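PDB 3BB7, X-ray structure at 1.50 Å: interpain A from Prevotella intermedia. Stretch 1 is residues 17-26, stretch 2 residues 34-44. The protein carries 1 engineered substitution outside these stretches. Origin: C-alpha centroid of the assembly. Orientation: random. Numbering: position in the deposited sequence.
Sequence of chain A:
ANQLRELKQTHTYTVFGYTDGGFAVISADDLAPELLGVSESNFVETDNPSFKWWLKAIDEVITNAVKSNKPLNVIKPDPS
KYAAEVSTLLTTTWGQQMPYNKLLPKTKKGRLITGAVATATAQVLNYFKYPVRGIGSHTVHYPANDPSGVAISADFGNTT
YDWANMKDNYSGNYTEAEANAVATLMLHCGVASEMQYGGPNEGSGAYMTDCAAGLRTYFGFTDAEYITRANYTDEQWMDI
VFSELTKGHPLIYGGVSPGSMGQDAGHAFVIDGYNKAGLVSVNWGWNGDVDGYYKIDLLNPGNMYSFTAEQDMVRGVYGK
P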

ATOM      1  N   GLY A  17       2.695   1.735  23.354  1.00 12.46           N
ATOM      2  CA  GLY A  17       4.086   1.431  23.109  1.00 12.41           C
ATOM      3  C   GLY A  17       4.530   0.254  23.948  1.00 10.76           C
ATOM      4  O   GLY A  17       4.083   0.074  25.081  1.00 12.41           O
ATOM      5  N   TYR A  18       5.456  -0.525  23.388  1.00 10.67           N
ATOM      6  CA  TYR A  18       6.082  -1.610  24.096  1.00 10.81           C
ATOM      7  C   TYR A  18       7.397  -1.145  24.702  1.00 10.90           C
ATOM      8  O   TYR A  18       8.202  -0.494  24.033  1.00 10.45           O
ATOM      9  CB  TYR A  18       6.403  -2.704  23.090  1.00 10.54           C
ATOM     10  CG  TYR A  18       5.234  -3.522  22.553  1.00 10.68           C
ATOM     11  CD1 TYR A  18       4.088  -3.747  23.302  1.00 11.80           C
ATOM     12  CD2 TYR A  18       5.342  -4.155  21.327  1.00 10.22           C
ATOM     13  CE1 TYR A  18       3.038  -4.534  22.797  1.00  9.75           C
ATOM     14  CE2 TYR A  18       4.311  -4.948  20.822  1.00 10.35           C
ATOM     15  CZ  TYR A  18       3.180  -5.149  21.584  1.00  8.92           C
ATOM     16  OH  TYR A  18       2.194  -5.975  21.085  1.00 11.53           O
ATOM     17  N   THR A  19       7.645  -1.545  25.936  1.00 10.90           N
ATOM     18  CA  THR A  19       8.945  -1.234  26.541  1.00 12.10           C
ATOM     19  C   THR A  19      10.143  -1.913  25.852  1.00 12.13           C
ATOM     20  O   THR A  19      11.251  -1.401  25.978  1.00 11.21           O
ATOM     21  CB  THR A  19       8.992  -1.507  28.047  1.00 12.01           C
ATOM     22  OG1 THR A  19       8.714  -2.889  28.282  1.00 14.04           O
ATOM     23  CG2 THR A  19       7.987  -0.631  28.853  1.00 12.52           C
ATOM     24  N   ASP A  20       9.953  -3.037  25.137  1.00 12.79           N
ATOM     25  CA  ASP A  20      11.078  -3.610  24.367  1.00 14.45           C
ATOM     26  C   ASP A  20      11.253  -2.914  23.027  1.00 14.63           C
ATOM     27  O   ASP A  20      12.204  -3.190  22.288  1.00 14.61           O
ATOM     28  CB  ASP A  20      10.910  -5.130  24.129  1.00 16.96           C
ATOM     29  CG  ASP A  20      11.252  -5.966  25.356  1.00 20.56           C
ATOM     30  OD1 ASP A  20      10.835  -7.142  25.407  1.00 25.24           O
ATOM     31  OD2 ASP A  20      11.943  -5.470  26.259  1.00 24.74           O
ATOM     32  N   GLY A  21      10.359  -1.977  22.720  1.00 13.40           N
ATOM     33  CA  GLY A  21      10.364  -1.313  21.430  1.00 13.14           C
ATOM     34  C   GLY A  21       9.187  -1.821  20.616  1.00 12.80           C
ATOM     35  O   GLY A  21       8.738  -2.968  20.806  1.00 13.11           O
ATOM     36  N   GLY A  22       8.704  -0.996  19.690  1.00 12.06           N
ATOM     37  CA  GLY A  22       7.534  -1.382  18.928  1.00 11.75           C
ATOM     38  C   GLY A  22       6.271  -0.877  19.589  1.00 10.56           C
ATOM     39  O   GLY A  22       6.313  -0.231  20.641  1.00 11.01           O
ATOM     40  N   PHE A  23       5.140  -1.194  18.978  1.00 10.07           N
ATOM     41  CA  PHE A  23       3.835  -0.822  19.539  1.00  9.84           C
ATOM     42  C   PHE A  23       2.746  -1.769  19.066  1.00  9.63           C
ATOM     43  O   PHE A  23       2.926  -2.538  18.115  1.00 10.15           O
ATOM     44  CB  PHE A  23       3.455   0.616  19.167  1.00 11.29           C
ATOM     45  CG  PHE A  23       3.129   0.813  17.712  1.00 11.68           C
ATOM     46  CD1 PHE A  23       1.802   0.774  17.264  1.00 14.09           C
ATOM     47  CD2 PHE A  23       4.136   1.047  16.798  1.00 11.08           C
ATOM     48  CE1 PHE A  23       1.483   0.949  15.907  1.00 13.76           C
ATOM     49  CE2 PHE A  23       3.837   1.247  15.435  1.00 13.81           C
ATOM     50  CZ  PHE A  23       2.520   1.202  14.985  1.00 14.75           C
ATOM     51  N   ALA A  24       1.592  -1.672  19.708  1.00  9.80           N
ATOM     52  CA  ALA A  24       0.420  -2.421  19.278  1.00 10.26           C
ATOM     53  C   ALA A  24      -0.766  -1.500  19.226  1.00  9.87           C
ATOM     54  O   ALA A  24      -0.786  -0.471  19.921  1.00 10.10           O
ATOM     55  CB  ALA A  24       0.146  -3.584  20.222  1.00 11.57           C
ATOM     56  N   VAL A  25      -1.748  -1.882  18.412  1.00  9.53           N
ATOM     57  CA  VAL A  25      -3.039  -1.203  18.341  1.00 10.24           C
ATOM     58  C   VAL A  25      -4.026  -2.222  18.907  1.00 10.63           C
ATOM     59  O   VAL A  25      -4.097  -3.371  18.441  1.00  9.49           O
ATOM     60  CB  VAL A  25      -3.395  -0.790  16.927  1.00  9.99           C
ATOM     61  CG1 VAL A  25      -4.721  -0.013  16.936  1.00 11.43           C
ATOM     62  CG2 VAL A  25      -2.240   0.038  16.295  1.00 11.84           C
ATOM     63  N   ILE A  26      -4.745  -1.790  19.941  1.00 10.95           N
ATOM     64  CA  ILE A  26      -5.536  -2.655  20.828  1.00 13.02           C
ATOM     65  C   ILE A  26      -6.982  -2.152  20.917  1.00 12.75           C
ATOM     66  O   ILE A  26      -7.210  -0.952  21.108  1.00 13.95           O
ATOM     67  CB  ILE A  26      -4.884  -2.628  22.255  1.00 13.55           C
ATOM     68  CG1 ILE A  26      -3.461  -3.228  22.225  1.00 15.32           C
ATOM     69  CG2 ILE A  26      -5.779  -3.237  23.358  1.00 15.14           C
ATOM     70  CD1 ILE A  26      -3.406  -4.582  21.708  1.00 16.99           C
ATOM     71  N   GLU A  34      -8.822  -8.417  20.400  1.00 11.92           N
ATOM     72  CA  GLU A  34      -8.096  -7.395  21.124  1.00 12.83           C
ATOM     73  C   GLU A  34      -6.957  -6.801  20.280  1.00 12.20           C
ATOM     74  O   GLU A  34      -6.844  -5.598  20.138  1.00 13.38           O
ATOM     75  CB  GLU A  34      -7.529  -7.987  22.398  1.00 12.17           C
ATOM     76  CG  GLU A  34      -6.920  -6.926  23.298  1.00 12.20           C
ATOM     77  CD  GLU A  34      -6.412  -7.447  24.622  1.00 13.71           C
ATOM     78  OE1 GLU A  34      -5.744  -8.517  24.675  1.00 15.91           O
ATOM     79  OE2 GLU A  34      -6.663  -6.737  25.620  1.00 14.44           O
ATOM     80  N   LEU A  35      -6.076  -7.634  19.757  1.00 12.09           N
ATOM     81  CA  LEU A  35      -4.954  -7.075  19.020  1.00 12.17           C
ATOM     82  C   LEU A  35      -5.350  -6.826  17.573  1.00 11.67           C
ATOM     83  O   LEU A  35      -5.722  -7.769  16.853  1.00 11.20           O
ATOM     84  CB  LEU A  35      -3.739  -7.992  19.095  1.00 12.08           C
ATOM     85  CG  LEU A  35      -2.603  -7.299  18.329  1.00 14.67           C
ATOM     86  CD1 LEU A  35      -1.539  -6.786  19.221  1.00 14.82           C
ATOM     87  CD2 LEU A  35      -2.058  -8.138  17.211  1.00 19.05           C
ATOM     88  N   LEU A  36      -5.243  -5.568  17.153  1.00 10.13           N
ATOM     89  CA  LEU A  36      -5.619  -5.161  15.773  1.00 10.90           C
ATOM     90  C   LEU A  36      -4.400  -5.005  14.876  1.00 11.07           C
ATOM     91  O   LEU A  36      -4.498  -5.165  13.661  1.00 10.47           O
ATOM     92  CB  LEU A  36      -6.408  -3.853  15.811  1.00 11.45           C
ATOM     93  CG  LEU A  36      -7.645  -3.882  16.737  1.00 10.37           C
ATOM     94  CD1 LEU A  36      -8.214  -2.488  16.894  1.00 12.12           C
ATOM     95  CD2 LEU A  36      -8.692  -4.810  16.138  1.00 12.39           C
ATOM     96  N   GLY A  37      -3.261  -4.656  15.468  1.00 10.31           N
ATOM     97  CA  GLY A  37      -2.040  -4.439  14.708  1.00 10.88           C
ATOM     98  C   GLY A  37      -0.847  -4.397  15.608  1.00 10.47           C
ATOM     99  O   GLY A  37      -0.952  -4.132  16.811  1.00  9.71           O
ATOM    100  N   VAL A  38       0.305  -4.658  15.036  1.00 11.19           N
ATOM    101  CA  VAL A  38       1.536  -4.723  15.817  1.00 12.07           C
ATOM    102  C   VAL A  38       2.725  -4.398  14.938  1.00 12.88           C
ATOM    103  O   VAL A  38       2.797  -4.862  13.827  1.00 12.32           O
ATOM    104  CB  VAL A  38       1.714  -6.099  16.553  1.00 12.07           C
ATOM    105  CG1 VAL A  38       1.660  -7.290  15.585  1.00 13.24           C
ATOM    106  CG2 VAL A  38       2.995  -6.115  17.458  1.00 12.68           C
ATOM    107  N   SER A  39       3.661  -3.625  15.463  1.00 12.70           N
ATOM    108  CA  SER A  39       4.851  -3.211  14.711  1.00 15.48           C
ATOM    109  C   SER A  39       6.070  -3.369  15.585  1.00 16.08           C
ATOM    110  O   SER A  39       5.974  -3.189  16.807  1.00 15.41           O
ATOM    111  CB  SER A  39       4.714  -1.757  14.287  1.00 15.71           C
ATOM    112  OG  SER A  39       5.862  -1.314  13.595  1.00 18.83           O
ATOM    113  N   GLU A  40       7.209  -3.678  14.946  1.00 17.77           N
ATOM    114  CA  GLU A  40       8.513  -3.646  15.641  1.00 20.26           C
ATOM    115  C   GLU A  40       9.066  -2.219  15.709  1.00 19.17           C
ATOM    116  O   GLU A  40       9.972  -1.917  16.504  1.00 19.47           O
ATOM    117  CB  GLU A  40       9.527  -4.579  14.946  1.00 20.37           C
ATOM    118  CG  GLU A  40       9.189  -6.059  15.027  1.00 23.48           C
ATOM    119  CD  GLU A  40      10.008  -6.930  14.054  1.00 26.34           C
ATOM    120  OE1 GLU A  40      10.790  -6.379  13.233  1.00 32.77           O
ATOM    121  OE2 GLU A  40       9.853  -8.176  14.119  1.00 33.57           O
ATOM    122  N   SER A  41       8.507  -1.322  14.901  1.00 19.48           N
ATOM    123  CA  SER A  41       8.981   0.045  14.866  1.00 19.91           C
ATOM    124  C   SER A  41       8.375   0.826  16.012  1.00 19.65           C
ATOM    125  O   SER A  41       7.187   0.709  16.287  1.00 19.44           O
ATOM    126  CB  SER A  41       8.609   0.700  13.538  1.00 20.64           C
ATOM    127  OG  SER A  41       9.295   0.036  12.494  1.00 22.51           O
ATOM    128  N   ASN A  42       9.169   1.657  16.668  1.00 18.58           N
ATOM    129  CA  ASN A  42       8.607   2.547  17.679  1.00 18.51           C
ATOM    130  C   ASN A  42       7.568   3.464  17.024  1.00 19.27           C
ATOM    131  O   ASN A  42       7.737   3.905  15.864  1.00 20.42           O
ATOM    132  CB  ASN A  42       9.701   3.369  18.349  1.00 17.43           C
ATOM    133  CG  ASN A  42      10.482   2.588  19.389  1.00 16.43           C
ATOM    134  OD1 ASN A  42      10.426   1.369  19.460  1.00 16.65           O
ATOM    135  ND2 ASN A  42      11.206   3.303  20.214  1.00 15.69           N
ATOM    136  N   PHE A  43       6.487   3.741  17.744  1.00 18.97           N
ATOM    137  CA  PHE A  43       5.446   4.606  17.201  1.00 20.14           C
ATOM    138  C   PHE A  43       5.882   6.069  17.215  1.00 21.45           C
ATOM    139  O   PHE A  43       6.257   6.583  18.259  1.00 22.73           O
ATOM    140  CB  PHE A  43       4.163   4.481  18.008  1.00 19.76           C
ATOM    141  CG  PHE A  43       3.026   5.276  17.430  1.00 19.43           C
ATOM    142  CD1 PHE A  43       2.264   4.748  16.399  1.00 19.94           C
ATOM    143  CD2 PHE A  43       2.743   6.566  17.906  1.00 22.43           C
ATOM    144  CE1 PHE A  43       1.228   5.486  15.851  1.00 21.03           C
ATOM    145  CE2 PHE A  43       1.696   7.315  17.362  1.00 22.68           C
ATOM    146  CZ  PHE A  43       0.942   6.769  16.339  1.00 21.41           C
ATOM    147  N   VAL A  44       5.791   6.745  16.073  1.00 22.56           N
ATOM    148  CA  VAL A  44       5.948   8.211  16.055  1.00 23.70           C
ATOM    149  C   VAL A  44       4.803   8.750  15.212  1.00 23.48           C
ATOM    150  O   VAL A  44       4.387   8.102  14.261  1.00 23.94           O
ATOM    151  CB  VAL A  44       7.311   8.693  15.467  1.00 24.23           C
ATOM    152  CG1 VAL A  44       7.372  10.226  15.411  1.00 24.66           C
ATOM    153  CG2 VAL A  44       8.476   8.188  16.292  1.00 24.85           C
TER
HETATM  154  O   HOH W   1       6.393   2.674  20.387  1.00  9.70           O

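Antiparallel strands are held in register by paired backbone hydrogen bonds, and interpain A illustrates both that rule and its local exceptions. Strands 23-26 and 35-39 run at 168° to one another. Phe 23 and Ser 39 form a reciprocal pair: Phe 23 N donates to Ser 39 O at 3.1 Å, and Ser 39 N returns a bond to Phe 23 O at 3.0 Å. Two residues on, Val 25 N donates to Gly 37 O at 2.9 Å, but here the register slips by one residue in a beta bulge. Val 25 O consequently accepts twice, strongly from Leu 36 N at 2.8 Å and weakly from Gly 37 N at 3.3 Å, and Ile 26 pairs with Leu 35.

Beyond the paired strands, glycine permits a close approach. A CB on Gly 22 would lie 2.5 Å from Ser 39 O, and the backbone angles of this residue by themselves call for glycine. Its N donates to Asn 42 OD1 at 2.9 Å, so a side chain whose CA-to-CB bond points away nevertheless turns its end back to the contact. A water extends the connection, donating to Gly 22 O and accepting from Phe 43 N, each at 2.9 Å.

Side chains then sort by sheet face. On the face bearing Ala 24, Ile 26, Leu 35 and Val 38, Leu 35 CD1 lies 3.8 Å from both Ala 24 CB and Ile 26 CD1, while Tyr 18 brings its ring edge to Val 38, CE2 to CG2 3.8 Å. On the other face, Phe 23 CE2 packs 3.3 Å from Ser 39 CB. Phe 43 CB sits over the Phe 23 ring, 4.1 Å from its centroid, and the Phe 43 ring directs its edge toward the same aromatic face, the planes inclined at 77°.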